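NDP-rhamnosyltransferase (Saccharopolyspora spinosa, PDB 3TSA) is a glycosyltransferase of the GT-B fold, in which two Rossmann-like domains, each built round a parallel beta sheet, face one another across a cleft. Local coordinates at residues 7-11 with 12-16; 160-163 with 164-167; 241-244 with 245-249; 256-259 with 260-263. All blocks are in the same frame, centred on the assembly; numbering follows the deposited sequence.

Contact 1 (7-11 with 12-16); sequences VPLPY and PTHLM
Pro12 opens the helix 12-16 with its ring against Tyr11, Pro12 CD lying 3.9 Å from Tyr11 CB. Tyr11 is the N-cap residue, and its carbonyl faces into the first turn. At His14 this carbonyl finds its main partner: His14 N donates to Tyr11 O over 3.0 Å, bent to 132° at the hydrogen, with the nitrogen well above the carbonyl plane. The His14 side chain turns back to the loop because CG sits beside its own backbone N (chi1 -68°), which lays the imidazole alongside Leu9. Leu9 CD1 is 3.6 Å from His14 CE1. Tyr11 adds CB, 3.8 Å from His14 CD2, and Tyr11 CD2 hangs over the rim of one imidazole face; the two rings are oblique, with planes at 46°. This is the strand-to-helix loop at the C-terminal end of strand 3-7, in the Rossmann-like N-terminal half of the GT-B fold, and an inverse gamma turn centred on Pro10 carries the chain round. Asp121 OD2 is hydrogen-bonded to both His14 ND1 and Leu9 N, so one carboxylate oxygen ties the imidazole to the loop. Leu15 N makes only a weak bond to Tyr11 O, at 3.4 Å, while Leu15 CB rests 4.4 Å from Pro8 CB, beside helix 38-46. Met16 N closes the turn onto Pro12 O at 2.8 Å.

Contact 2 (160-163 with 164-167); sequences LDPV and CRHH
Arg165 folds back over the preceding turn of its helix, onto Asp161 and Pro162. Its CB starts 3.4 Å from Asp161 O, and CG comes nearer still, 3.1 Å from the same oxygen. Arg165 CD merely skirts that carbonyl. The chain then bends (chi3 -108°), bringing the guanidinium over the Asp161-Pro162 peptide, with Asp161 C and Pro162 N under the rim of one face. At the tip, Arg165 NH2 is 3.8 Å from Asp161 CB, and NH1 is 4.0 Å from Pro162 CA. The carboxylate is not joined to this cation: Asp161 OD2 stays 4.9 Å from Arg165 NH2, and Asp161 OD1 is bonded to His157 ND1 and Leu172 N, although the opposite charges may still attract.

The main-chain bonds continue beneath, Arg165 N to Asp161 O at 2.7 Å and His166 N to Pro162 O at 2.8 Å. Pro162 has no N-H to give to the turn before, and the helix kinks there. The His166 imidazole sets one face over Pro162 O. His167, the first residue to leave helical geometry, instead offers its ring edge: CD2 lies 2.9 Å from Val163 O, near the ring plane, while the backbone His167 N makes a weak bond to that oxygen.

Helix 151-166 links strands 138-141 and 177-180 in a beta-alpha-beta unit. Here Leu160 packs on helices 125-133 and 82-113, Val163 on Leu100, and Cys164 on Leu169 and Leu172 of the following loop.

Contact 3 (241-244 with 245-249); sequences AVAA and ATELP
Ala245 N bonds Ala241 O at 2.9 Å and Glu247 N bonds Ala243 O at 3.2 Å, regular i to i+4 steps in the C-terminal part of helix 236-246. Between them, Val242 O serves two donors of a single residue. Thr246 N reaches Val242 O from one face of the carbonyl plane, fairly straight at the hydrogen (161°), and Thr246 OG1 lies 2.7 Å from Val242 O on the opposite face. The hydroxyl can do so because chi1 of 57° places OG1 between the backbone N and the carbonyl carbon, directed back at the preceding turn. Thr246 CG2 is then left beside Val242, 4.2 Å from its CG1, and these two methyl-bearing side chains both pack against strand 251-256.

Glu247 runs back along the helix, its CG 3.2 Å from Ala243 O and OE1 4.4 Å from Ala243 CB. The carboxylate is engaged through OE2, which is bonded to His343 NE2. On another side of the helix, Ala241 and Ala244 meet Phe346 of helix 343-354, where Leu248 also packs; Leu248 CB is 3.8 Å from Ala244 O.

The bond from Thr246 OG1 to Val242 O satisfies the hydroxyl within the helix, so it can lie beside apolar neighbours at little polar cost. Ala244 O, by contrast, is buried with no partner in the model, which probably carries some energetic cost.

Contact 4 (256-259 with 260-263); sequences AVPP and EHRA
Val257 O is held by two nitrogens of Arg262, NE at 2.9 Å and NH2 at 3.0 Å, which approach it side-on with the oxygen almost in the guanidinium plane. An extended run from CG to NE carries the group there, while Arg262 CG slides past Val257 CG2 at 3.8 Å. One guanidinium face lies against the Pro259 ring, whose N stands 3.4 Å above the plane, toward the rim. Arg262 NH2 also bonds Ser277 OG.

Two backbone bonds wind the chain beneath: His261 N to Pro258 O at 2.9 Å, and Arg262 N to Pro259 O at 3.1 Å. Pro258 CB lies 3.7 Å from His261 CD2, at the edge of the imidazole. On the same proline, Glu260 bends at chi2 (-80°) to bring OE1 within 3.7 Å of Pro258 CB, where that oxygen makes a salt bridge to Arg227 of helix 227-233.

The two bonds to one carbonyl tie Arg262 back to the start of the loop that follows strand 251-256, and the packing of one guanidinium face on Pro259 probably helps to fix its rotation. The positive charge of Arg262 would probably polarise the Val257 carbonyl and strengthen both bonds.

Contacts 1 and 2 belong to the N-terminal half and its seven-stranded parallel sheet, contacts 3 and 4 to the C-terminal half and its six-stranded one, and they follow in that order along the chain. Contact 1 leaves strand 3-7, while contact 2 ends helix 151-166, their centres 25 Å apart. Strand 251-256 links the second pair: it starts just after contact 3 and runs into contact 4, the centres being 18 Å apart. Contacts 2 and 3, on opposite sides of the chain's centre, are the farthest apart of the four, about 54 Å between centres. Contacts 1 and 4 approach across the halves, with nearest atoms about 10 Å apart, consistent with two strand-end loops facing the interdomain cleft of a GT-B enzyme.

Contact 1 (7-11 with 12-16)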
ATOM      1  N   VAL A   7       9.694 -13.070  -1.794  1.00 15.57           N
ATOM      2  CA  VAL A   7      10.785 -13.315  -2.722  1.00 16.71           C
ATOM      3  C   VAL A   7      10.176 -13.384  -4.117  1.00 16.86           C
ATOM      4  O   VAL A   7       9.696 -14.439  -4.531  1.00 15.96           O
ATOM      5  CB  VAL A   7      11.434 -14.644  -2.398  1.00 16.37           C
ATOM      6  CG1 VAL A   7      12.621 -14.916  -3.271  1.00 15.81           C
ATOM      7  CG2 VAL A   7      11.838 -14.672  -0.907  1.00 18.13           C
ATOM      8  N   PRO A   8      10.090 -12.222  -4.816  1.00 17.43           N
ATOM      9  CA  PRO A   8       9.513 -12.230  -6.120  1.00 19.77           C
ATOM     10  C   PRO A   8      10.595 -12.349  -7.178  1.00 20.40           C
ATOM     11  O   PRO A   8      11.790 -12.162  -6.876  1.00 20.46           O
ATOM     12  CB  PRO A   8       8.833 -10.876  -6.172  1.00 21.53           C
ATOM     13  CG  PRO A   8       9.739  -9.992  -5.305  1.00 23.08           C
ATOM     14  CD  PRO A   8      10.217 -10.858  -4.239  1.00 19.66           C
ATOM     15  N   LEU A   9      10.191 -12.691  -8.401  1.00 23.16           N
ATOM     16  CA  LEU A   9      11.063 -12.536  -9.551  1.00 25.86           C
ATOM     17  C   LEU A   9      11.195 -11.054  -9.832  1.00 26.20           C
ATOM     18  O   LEU A   9      10.275 -10.282  -9.495  1.00 25.04           O
ATOM     19  CB  LEU A   9      10.397 -13.122 -10.783  1.00 27.10           C
ATOM     20  CG  LEU A   9      10.663 -14.524 -11.298  1.00 31.47           C
ATOM     21  CD1 LEU A   9       9.969 -14.527 -12.672  1.00 33.68           C
ATOM     22  CD2 LEU A   9      12.111 -14.878 -11.323  1.00 29.76           C
ATOM     23  N   PRO A  10      12.320 -10.627 -10.448  1.00 27.70           N
ATOM     24  CA  PRO A  10      12.420  -9.194 -10.660  1.00 27.41           C
ATOM     25  C   PRO A  10      11.551  -8.711 -11.802  1.00 28.13           C
ATOM     26  O   PRO A  10      12.046  -8.029 -12.670  1.00 29.49           O
ATOM     27  CB  PRO A  10      13.887  -8.977 -11.013  1.00 29.60           C
ATOM     28  CG  PRO A  10      14.331 -10.299 -11.588  1.00 29.75           C
ATOM     29  CD  PRO A  10      13.474 -11.370 -10.994  1.00 26.61           C
ATOM     30  N   TYR A  11      10.266  -9.047 -11.814  1.00 26.83           N
ATOM     31  CA  TYR A  11       9.335  -8.444 -12.731  1.00 26.25           C
ATOM     32  C   TYR A  11       8.190  -7.807 -11.960  1.00 25.49           C
ATOM     33  O   TYR A  11       7.487  -8.507 -11.171  1.00 23.76           O
ATOM     34  CB  TYR A  11       8.769  -9.456 -13.703  1.00 28.03           C
ATOM     35  CG  TYR A  11       9.854 -10.163 -14.449  1.00 32.48           C
ATOM     36  CD1 TYR A  11      10.599  -9.523 -15.431  1.00 40.52           C
ATOM     37  CD2 TYR A  11      10.145 -11.472 -14.146  1.00 36.66           C
ATOM     38  CE1 TYR A  11      11.616 -10.223 -16.127  1.00 43.68           C
ATOM     39  CE2 TYR A  11      11.119 -12.161 -14.799  1.00 40.58           C
ATOM     40  CZ  TYR A  11      11.850 -11.552 -15.774  1.00 41.44           C
ATOM     41  OH  TYR A  11      12.805 -12.334 -16.355  1.00 46.00           O
ATOM     42  N   PRO A  12       7.942  -6.515 -12.227  1.00 25.09           N
ATOM     43  CA  PRO A  12       6.891  -5.796 -11.507  1.00 22.06           C
ATOM     44  C   PRO A  12       5.563  -6.487 -11.490  1.00 22.45           C
ATOM     45  O   PRO A  12       4.942  -6.480 -10.405  1.00 18.89           O
ATOM     46  CB  PRO A  12       6.801  -4.458 -12.267  1.00 22.90           C
ATOM     47  CG  PRO A  12       8.198  -4.219 -12.662  1.00 26.43           C
ATOM     48  CD  PRO A  12       8.584  -5.637 -13.219  1.00 24.49           C
ATOM     49  N   THR A  13       5.090  -7.067 -12.609  1.00 21.32           N
ATOM     50  CA  THR A  13       3.751  -7.706 -12.586  1.00 20.66           C
ATOM     51  C   THR A  13       3.641  -8.862 -11.573  1.00 18.91           C
ATOM     52  O   THR A  13       2.576  -9.086 -11.025  1.00 18.86           O
ATOM     53  CB  THR A  13       3.270  -8.245 -13.946  1.00 20.81           C
ATOM     54  OG1 THR A  13       4.149  -9.265 -14.394  1.00 26.22           O
ATOM     55  CG2 THR A  13       3.209  -7.160 -15.003  1.00 24.44           C
ATOM     56  N   HIS A  14       4.722  -9.584 -11.367  1.00 18.18           N
ATOM     57  CA  HIS A  14       4.691 -10.728 -10.426  1.00 16.10           C
ATOM     58  C   HIS A  14       4.615 -10.220  -8.977  1.00 15.30           C
ATOM     59  O   HIS A  14       4.021 -10.914  -8.136  1.00 16.60           O
ATOM     60  CB  HIS A  14       5.929 -11.560 -10.550  1.00 18.31           C
ATOM     61  CG  HIS A  14       6.023 -12.285 -11.868  1.00 19.04           C
ATOM     62  ND1 HIS A  14       6.433 -13.588 -11.968  1.00 23.99           N
ATOM     63  CD2 HIS A  14       5.826 -11.846 -13.146  1.00 24.70           C
ATOM     64  CE1 HIS A  14       6.478 -13.929 -13.258  1.00 21.83           C
ATOM     65  NE2 HIS A  14       6.110 -12.892 -13.986  1.00 24.19           N
ATOM     66  N   LEU A  15       5.273  -9.084  -8.703  1.00 16.07           N
ATOM     67  CA  LEU A  15       5.174  -8.472  -7.357  1.00 15.71           C
ATOM     68  C   LEU A  15       3.771  -7.841  -7.169  1.00 15.47           C
ATOM     69  O   LEU A  15       3.100  -8.032  -6.128  1.00 15.02           O
ATOM     70  CB  LEU A  15       6.286  -7.427  -7.101  1.00 14.93           C
ATOM     71  CG  LEU A  15       6.097  -6.674  -5.777  1.00 14.61           C
ATOM     72  CD1 LEU A  15       5.976  -7.603  -4.573  1.00 17.91           C
ATOM     73  CD2 LEU A  15       7.364  -5.771  -5.569  1.00 18.32           C
ATOM     74  N   MET A  16       3.291  -7.146  -8.212  1.00 16.00           N
ATOM     75  CA  MET A  16       1.949  -6.575  -8.094  1.00 15.66           C
ATOM     76  C   MET A  16       0.878  -7.613  -7.791  1.00 14.89           C
ATOM     77  O   MET A  16      -0.077  -7.309  -7.073  1.00 14.60           O
ATOM     78  CB  MET A  16       1.595  -5.772  -9.363  1.00 17.53           C
ATOM     79  CG  MET A  16       2.268  -4.329  -9.334  1.00 22.52           C
ATOM     80  SD  MET A  16       2.210  -3.689 -10.999  1.00 32.10           S
ATOM     81  CE  MET A  16       0.623  -2.904 -10.836  1.00 22.33           C
TER

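Contact 2 (160-163 with 164-167)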
ATOM      1  N   LEU A 160      19.222 -27.591  -9.414  1.00 19.96           N
ATOM      2  CA  LEU A 160      19.166 -27.291  -7.965  1.00 19.22           C
ATOM      3  C   LEU A 160      19.077 -28.429  -6.957  1.00 19.31           C
ATOM      4  O   LEU A 160      19.338 -28.188  -5.774  1.00 19.84           O
ATOM      5  CB  LEU A 160      18.086 -26.224  -7.620  1.00 18.19           C
ATOM      6  CG  LEU A 160      18.348 -24.916  -8.408  1.00 18.34           C
ATOM      7  CD1 LEU A 160      17.230 -23.885  -8.313  1.00 16.58           C
ATOM      8  CD2 LEU A 160      19.678 -24.171  -8.034  1.00 19.12           C
ATOM      9  N   ASP A 161      18.689 -29.617  -7.374  1.00 19.25           N
ATOM     10  CA  ASP A 161      18.634 -30.749  -6.483  1.00 21.25           C
ATOM     11  C   ASP A 161      20.059 -31.024  -5.916  1.00 21.87           C
ATOM     12  O   ASP A 161      20.179 -31.228  -4.693  1.00 20.56           O
ATOM     13  CB  ASP A 161      18.118 -31.991  -7.192  1.00 20.68           C
ATOM     14  CG  ASP A 161      16.602 -31.981  -7.435  1.00 20.64           C
ATOM     15  OD1 ASP A 161      15.840 -31.152  -6.910  1.00 19.15           O
ATOM     16  OD2 ASP A 161      16.145 -32.880  -8.165  1.00 22.09           O
ATOM     17  N   PRO A 162      21.113 -30.955  -6.778  1.00 23.83           N
ATOM     18  CA  PRO A 162      22.521 -31.140  -6.306  1.00 24.84           C
ATOM     19  C   PRO A 162      22.951 -30.149  -5.263  1.00 24.95           C
ATOM     20  O   PRO A 162      23.519 -30.534  -4.224  1.00 27.10           O
ATOM     21  CB  PRO A 162      23.371 -30.904  -7.579  1.00 26.42           C
ATOM     22  CG  PRO A 162      22.461 -31.347  -8.720  1.00 25.39           C
ATOM     23  CD  PRO A 162      21.069 -30.820  -8.257  1.00 22.83           C
ATOM     24  N   VAL A 163      22.675 -28.875  -5.501  1.00 24.20           N
ATOM     25  CA  VAL A 163      22.922 -27.889  -4.531  1.00 21.87           C
ATOM     26  C   VAL A 163      22.266 -28.232  -3.197  1.00 21.40           C
ATOM     27  O   VAL A 163      22.885 -28.163  -2.157  1.00 23.03           O
ATOM     28  CB  VAL A 163      22.366 -26.554  -5.014  1.00 23.99           C
ATOM     29  CG1 VAL A 163      22.626 -25.558  -3.965  1.00 19.22           C
ATOM     30  CG2 VAL A 163      23.012 -26.285  -6.467  1.00 21.94           C
ATOM     31  N   CYS A 164      20.979 -28.566  -3.245  1.00 21.54           N
ATOM     32  CA  CYS A 164      20.232 -28.815  -2.047  1.00 20.61           C
ATOM     33  C   CYS A 164      20.762 -30.110  -1.393  1.00 21.65           C
ATOM     34  O   CYS A 164      20.795 -30.181  -0.186  1.00 21.63           O
ATOM     35  CB  CYS A 164      18.751 -29.019  -2.404  1.00 20.62           C
ATOM     36  SG  CYS A 164      18.007 -27.362  -2.723  1.00 20.77           S
ATOM     37  N   ARG A 165      21.180 -31.071  -2.237  1.00 21.56           N
ATOM     38  CA  ARG A 165      21.796 -32.312  -1.707  1.00 25.31           C
ATOM     39  C   ARG A 165      23.118 -32.051  -1.000  1.00 24.19           C
ATOM     40  O   ARG A 165      23.375 -32.620   0.098  1.00 25.61           O
ATOM     41  CB  ARG A 165      21.857 -33.415  -2.769  1.00 24.98           C
ATOM     42  CG  ARG A 165      20.415 -33.932  -3.146  1.00 27.90           C
ATOM     43  CD  ARG A 165      20.472 -35.247  -3.907  1.00 36.14           C
ATOM     44  NE  ARG A 165      20.129 -35.059  -5.320  1.00 45.65           N
ATOM     45  CZ  ARG A 165      21.011 -35.016  -6.319  1.00 45.34           C
ATOM     46  NH1 ARG A 165      22.322 -35.150  -6.118  1.00 44.42           N
ATOM     47  NH2 ARG A 165      20.569 -34.835  -7.529  1.00 46.39           N
ATOM     48  N   HIS A 166      23.906 -31.102  -1.505  1.00 24.30           N
ATOM     49  CA  HIS A 166      25.136 -30.775  -0.792  1.00 25.24           C
ATOM     50  C   HIS A 166      24.837 -30.217   0.594  1.00 26.46           C
ATOM     51  O   HIS A 166      25.610 -30.403   1.538  1.00 27.81           O
ATOM     52  CB  HIS A 166      26.010 -29.831  -1.552  1.00 24.16           C
ATOM     53  CG  HIS A 166      26.572 -30.427  -2.801  1.00 29.09           C
ATOM     54  ND1 HIS A 166      26.538 -29.793  -4.028  1.00 32.18           N
ATOM     55  CD2 HIS A 166      27.207 -31.609  -3.006  1.00 32.85           C
ATOM     56  CE1 HIS A 166      27.111 -30.561  -4.942  1.00 33.22           C
ATOM     57  NE2 HIS A 166      27.543 -31.662  -4.342  1.00 35.01           N
ATOM     58  N   HIS A 167      23.729 -29.513   0.748  1.00 25.46           N
ATOM     59  CA  HIS A 167      23.382 -29.035   2.074  1.00 26.49           C
ATOM     60  C   HIS A 167      22.510 -29.997   2.844  1.00 27.28           C
ATOM     61  O   HIS A 167      21.877 -29.611   3.797  1.00 29.78           O
ATOM     62  CB  HIS A 167      22.707 -27.642   1.986  1.00 26.95           C
ATOM     63  CG  HIS A 167      23.543 -26.620   1.301  1.00 23.76           C
ATOM     64  ND1 HIS A 167      24.174 -25.605   1.984  1.00 26.47           N
ATOM     65  CD2 HIS A 167      23.825 -26.427  -0.006  1.00 24.41           C
ATOM     66  CE1 HIS A 167      24.824 -24.837   1.124  1.00 26.86           C
ATOM     67  NE2 HIS A 167      24.643 -25.329  -0.089  1.00 27.49           N
TER

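Contact 3 (241-244 with 245-249)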
ATOM      1  N   ALA A 241      -2.867  -2.511 -32.447  1.00 15.31           N
ATOM      2  CA  ALA A 241      -4.162  -2.390 -31.737  1.00 14.29           C
ATOM      3  C   ALA A 241      -4.791  -1.033 -31.919  1.00 15.12           C
ATOM      4  O   ALA A 241      -6.006  -0.935 -32.037  1.00 15.57           O
ATOM      5  CB  ALA A 241      -3.961  -2.659 -30.184  1.00 14.96           C
ATOM      6  N   VAL A 242      -3.974   0.020 -31.887  1.00 16.04           N
ATOM      7  CA  VAL A 242      -4.484   1.420 -32.043  1.00 15.28           C
ATOM      8  C   VAL A 242      -5.116   1.565 -33.455  1.00 14.74           C
ATOM      9  O   VAL A 242      -6.202   2.118 -33.599  1.00 15.84           O
ATOM     10  CB  VAL A 242      -3.367   2.440 -31.855  1.00 15.98           C
ATOM     11  CG1 VAL A 242      -3.855   3.821 -32.367  1.00 18.93           C
ATOM     12  CG2 VAL A 242      -3.125   2.534 -30.338  1.00 17.16           C
ATOM     13  N   ALA A 243      -4.467   0.999 -34.463  1.00 14.43           N
ATOM     14  CA  ALA A 243      -4.993   1.106 -35.846  1.00 16.05           C
ATOM     15  C   ALA A 243      -6.301   0.325 -35.979  1.00 17.12           C
ATOM     16  O   ALA A 243      -7.340   0.844 -36.452  1.00 19.89           O
ATOM     17  CB  ALA A 243      -3.969   0.556 -36.819  1.00 14.66           C
ATOM     18  N   ALA A 244      -6.319  -0.924 -35.510  1.00 16.58           N
ATOM     19  CA  ALA A 244      -7.524  -1.704 -35.624  1.00 16.49           C
ATOM     20  C   ALA A 244      -8.690  -1.045 -34.843  1.00 16.45           C
ATOM     21  O   ALA A 244      -9.849  -1.014 -35.363  1.00 16.98           O
ATOM     22  CB  ALA A 244      -7.236  -3.111 -35.120  1.00 15.89           C
ATOM     23  N   ALA A 245      -8.424  -0.552 -33.638  1.00 15.97           N
ATOM     24  CA  ALA A 245      -9.515  -0.014 -32.813  1.00 17.65           C
ATOM     25  C   ALA A 245     -10.007   1.304 -33.398  1.00 20.89           C
ATOM     26  O   ALA A 245     -11.216   1.516 -33.527  1.00 21.15           O
ATOM     27  CB  ALA A 245      -9.099   0.197 -31.317  1.00 20.12           C
ATOM     28  N   THR A 246      -9.095   2.206 -33.710  1.00 20.29           N
ATOM     29  CA  THR A 246      -9.570   3.582 -33.994  1.00 21.72           C
ATOM     30  C   THR A 246     -10.237   3.689 -35.368  1.00 23.58           C
ATOM     31  O   THR A 246     -10.988   4.639 -35.630  1.00 24.37           O
ATOM     32  CB  THR A 246      -8.447   4.627 -33.868  1.00 21.12           C
ATOM     33  OG1 THR A 246      -7.344   4.301 -34.746  1.00 20.29           O
ATOM     34  CG2 THR A 246      -7.958   4.720 -32.407  1.00 18.51           C
ATOM     35  N   GLU A 247      -9.928   2.758 -36.254  1.00 23.28           N
ATOM     36  CA  GLU A 247     -10.544   2.741 -37.548  1.00 25.01           C
ATOM     37  C   GLU A 247     -11.958   2.211 -37.557  1.00 25.41           C
ATOM     38  O   GLU A 247     -12.667   2.374 -38.519  1.00 27.13           O
ATOM     39  CB  GLU A 247      -9.704   1.870 -38.453  1.00 26.23           C
ATOM     40  CG  GLU A 247      -8.464   2.610 -38.895  1.00 30.40           C
ATOM     41  CD  GLU A 247      -7.720   1.833 -39.984  1.00 38.46           C
ATOM     42  OE1 GLU A 247      -6.491   2.042 -40.040  1.00 39.66           O
ATOM     43  OE2 GLU A 247      -8.368   1.027 -40.742  1.00 39.45           O
ATOM     44  N   LEU A 248     -12.376   1.547 -36.483  1.00 23.37           N
ATOM     45  CA  LEU A 248     -13.650   0.905 -36.445  1.00 25.03           C
ATOM     46  C   LEU A 248     -14.722   1.918 -36.112  1.00 25.70           C
ATOM     47  O   LEU A 248     -14.499   2.772 -35.225  1.00 21.10           O
ATOM     48  CB  LEU A 248     -13.610  -0.241 -35.419  1.00 23.04           C
ATOM     49  CG  LEU A 248     -14.784  -1.211 -35.563  1.00 27.36           C
ATOM     50  CD1 LEU A 248     -14.812  -1.924 -36.876  1.00 25.89           C
ATOM     51  CD2 LEU A 248     -14.907  -2.162 -34.413  1.00 24.10           C
ATOM     52  N   PRO A 249     -15.888   1.853 -36.867  1.00 28.27           N
ATOM     53  CA  PRO A 249     -16.953   2.815 -36.663  1.00 28.09           C
ATOM     54  C   PRO A 249     -17.426   2.635 -35.251  1.00 26.34           C
ATOM     55  O   PRO A 249     -17.609   1.467 -34.795  1.00 30.16           O
ATOM     56  CB  PRO A 249     -18.094   2.344 -37.613  1.00 28.82           C
ATOM     57  CG  PRO A 249     -17.469   1.421 -38.633  1.00 29.71           C
ATOM     58  CD  PRO A 249     -16.180   0.895 -37.983  1.00 29.48           C
TER

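Contact 4 (256-259 with 260-263)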
ATOM      1  N   ALA A 256      -3.749   2.932 -22.570  1.00 16.97           N
ATOM      2  CA  ALA A 256      -3.085   2.865 -21.260  1.00 18.60           C
ATOM      3  C   ALA A 256      -1.707   2.186 -21.424  1.00 20.18           C
ATOM      4  O   ALA A 256      -1.635   0.940 -21.458  1.00 21.46           O
ATOM      5  CB  ALA A 256      -3.975   2.110 -20.225  1.00 19.15           C
ATOM      6  N   VAL A 257      -0.636   2.969 -21.614  1.00 20.82           N
ATOM      7  CA  VAL A 257       0.724   2.421 -21.762  1.00 19.96           C
ATOM      8  C   VAL A 257       1.627   3.254 -20.868  1.00 20.17           C
ATOM      9  O   VAL A 257       1.195   4.342 -20.484  1.00 20.36           O
ATOM     10  CB  VAL A 257       1.233   2.397 -23.220  1.00 21.91           C
ATOM     11  CG1 VAL A 257       0.244   1.592 -24.091  1.00 22.08           C
ATOM     12  CG2 VAL A 257       1.505   3.807 -23.746  1.00 21.49           C
ATOM     13  N   PRO A 258       2.838   2.760 -20.523  1.00 19.27           N
ATOM     14  CA  PRO A 258       3.750   3.469 -19.614  1.00 21.57           C
ATOM     15  C   PRO A 258       4.185   4.776 -20.213  1.00 23.60           C
ATOM     16  O   PRO A 258       4.263   4.876 -21.448  1.00 22.09           O
ATOM     17  CB  PRO A 258       4.972   2.537 -19.577  1.00 22.47           C
ATOM     18  CG  PRO A 258       4.344   1.183 -19.765  1.00 20.61           C
ATOM     19  CD  PRO A 258       3.395   1.439 -20.879  1.00 21.86           C
ATOM     20  N   PRO A 259       4.542   5.758 -19.374  1.00 25.04           N
ATOM     21  CA  PRO A 259       4.929   7.076 -19.854  1.00 27.16           C
ATOM     22  C   PRO A 259       5.963   7.054 -21.000  1.00 29.15           C
ATOM     23  O   PRO A 259       5.765   7.744 -22.032  1.00 28.79           O
ATOM     24  CB  PRO A 259       5.554   7.741 -18.609  1.00 27.84           C
ATOM     25  CG  PRO A 259       4.985   7.042 -17.444  1.00 27.34           C
ATOM     26  CD  PRO A 259       4.683   5.614 -17.907  1.00 26.60           C
ATOM     27  N   GLU A 260       7.033   6.268 -20.858  1.00 30.69           N
ATOM     28  CA  GLU A 260       8.079   6.266 -21.937  1.00 32.63           C
ATOM     29  C   GLU A 260       7.637   5.654 -23.277  1.00 32.56           C
ATOM     30  O   GLU A 260       8.272   5.877 -24.309  1.00 35.57           O
ATOM     31  CB  GLU A 260       9.393   5.654 -21.466  1.00 32.93           C
ATOM     32  CG  GLU A 260       9.374   4.139 -21.364  1.00 34.19           C
ATOM     33  CD  GLU A 260       8.713   3.608 -20.081  1.00 39.66           C
ATOM     34  OE1 GLU A 260       8.164   4.374 -19.218  1.00 40.40           O
ATOM     35  OE2 GLU A 260       8.745   2.372 -19.961  1.00 38.95           O
ATOM     36  N   HIS A 261       6.528   4.915 -23.276  1.00 31.11           N
ATOM     37  CA  HIS A 261       5.993   4.368 -24.525  1.00 29.47           C
ATOM     38  C   HIS A 261       4.929   5.243 -25.206  1.00 29.69           C
ATOM     39  O   HIS A 261       4.414   4.873 -26.259  1.00 30.04           O
ATOM     40  CB  HIS A 261       5.478   2.926 -24.312  1.00 29.99           C
ATOM     41  CG  HIS A 261       6.534   1.970 -23.836  1.00 28.35           C
ATOM     42  ND1 HIS A 261       7.547   1.513 -24.649  1.00 26.97           N
ATOM     43  CD2 HIS A 261       6.692   1.334 -22.645  1.00 26.86           C
ATOM     44  CE1 HIS A 261       8.327   0.693 -23.959  1.00 20.66           C
ATOM     45  NE2 HIS A 261       7.825   0.555 -22.748  1.00 27.96           N
ATOM     46  N   ARG A 262       4.630   6.406 -24.611  1.00 29.39           N
ATOM     47  CA  ARG A 262       3.569   7.269 -25.087  1.00 30.40           C
ATOM     48  C   ARG A 262       4.055   8.010 -26.338  1.00 30.24           C
ATOM     49  O   ARG A 262       3.273   8.317 -27.245  1.00 31.07           O
ATOM     50  CB  ARG A 262       3.076   8.202 -23.925  1.00 30.63           C
ATOM     51  CG  ARG A 262       2.232   7.390 -22.889  1.00 30.83           C
ATOM     52  CD  ARG A 262       1.791   8.152 -21.629  1.00 32.21           C
ATOM     53  NE  ARG A 262       1.468   7.180 -20.580  1.00 33.80           N
ATOM     54  CZ  ARG A 262       1.315   7.442 -19.290  1.00 31.07           C
ATOM     55  NH1 ARG A 262       1.465   8.676 -18.863  1.00 29.21           N
ATOM     56  NH2 ARG A 262       1.014   6.452 -18.421  1.00 27.22           N
ATOM     57  N   ALA A 263       5.369   8.207 -26.439  1.00 31.62           N
ATOM     58  CA  ALA A 263       5.946   8.868 -27.625  1.00 32.70           C
ATOM     59  C   ALA A 263       5.771   8.072 -28.946  1.00 33.51           C
ATOM     60  O   ALA A 263       5.759   8.645 -30.050  1.00 34.95           O
ATOM     61  CB  ALA A 263       7.441   9.196 -27.356  1.00 33.04           C
TER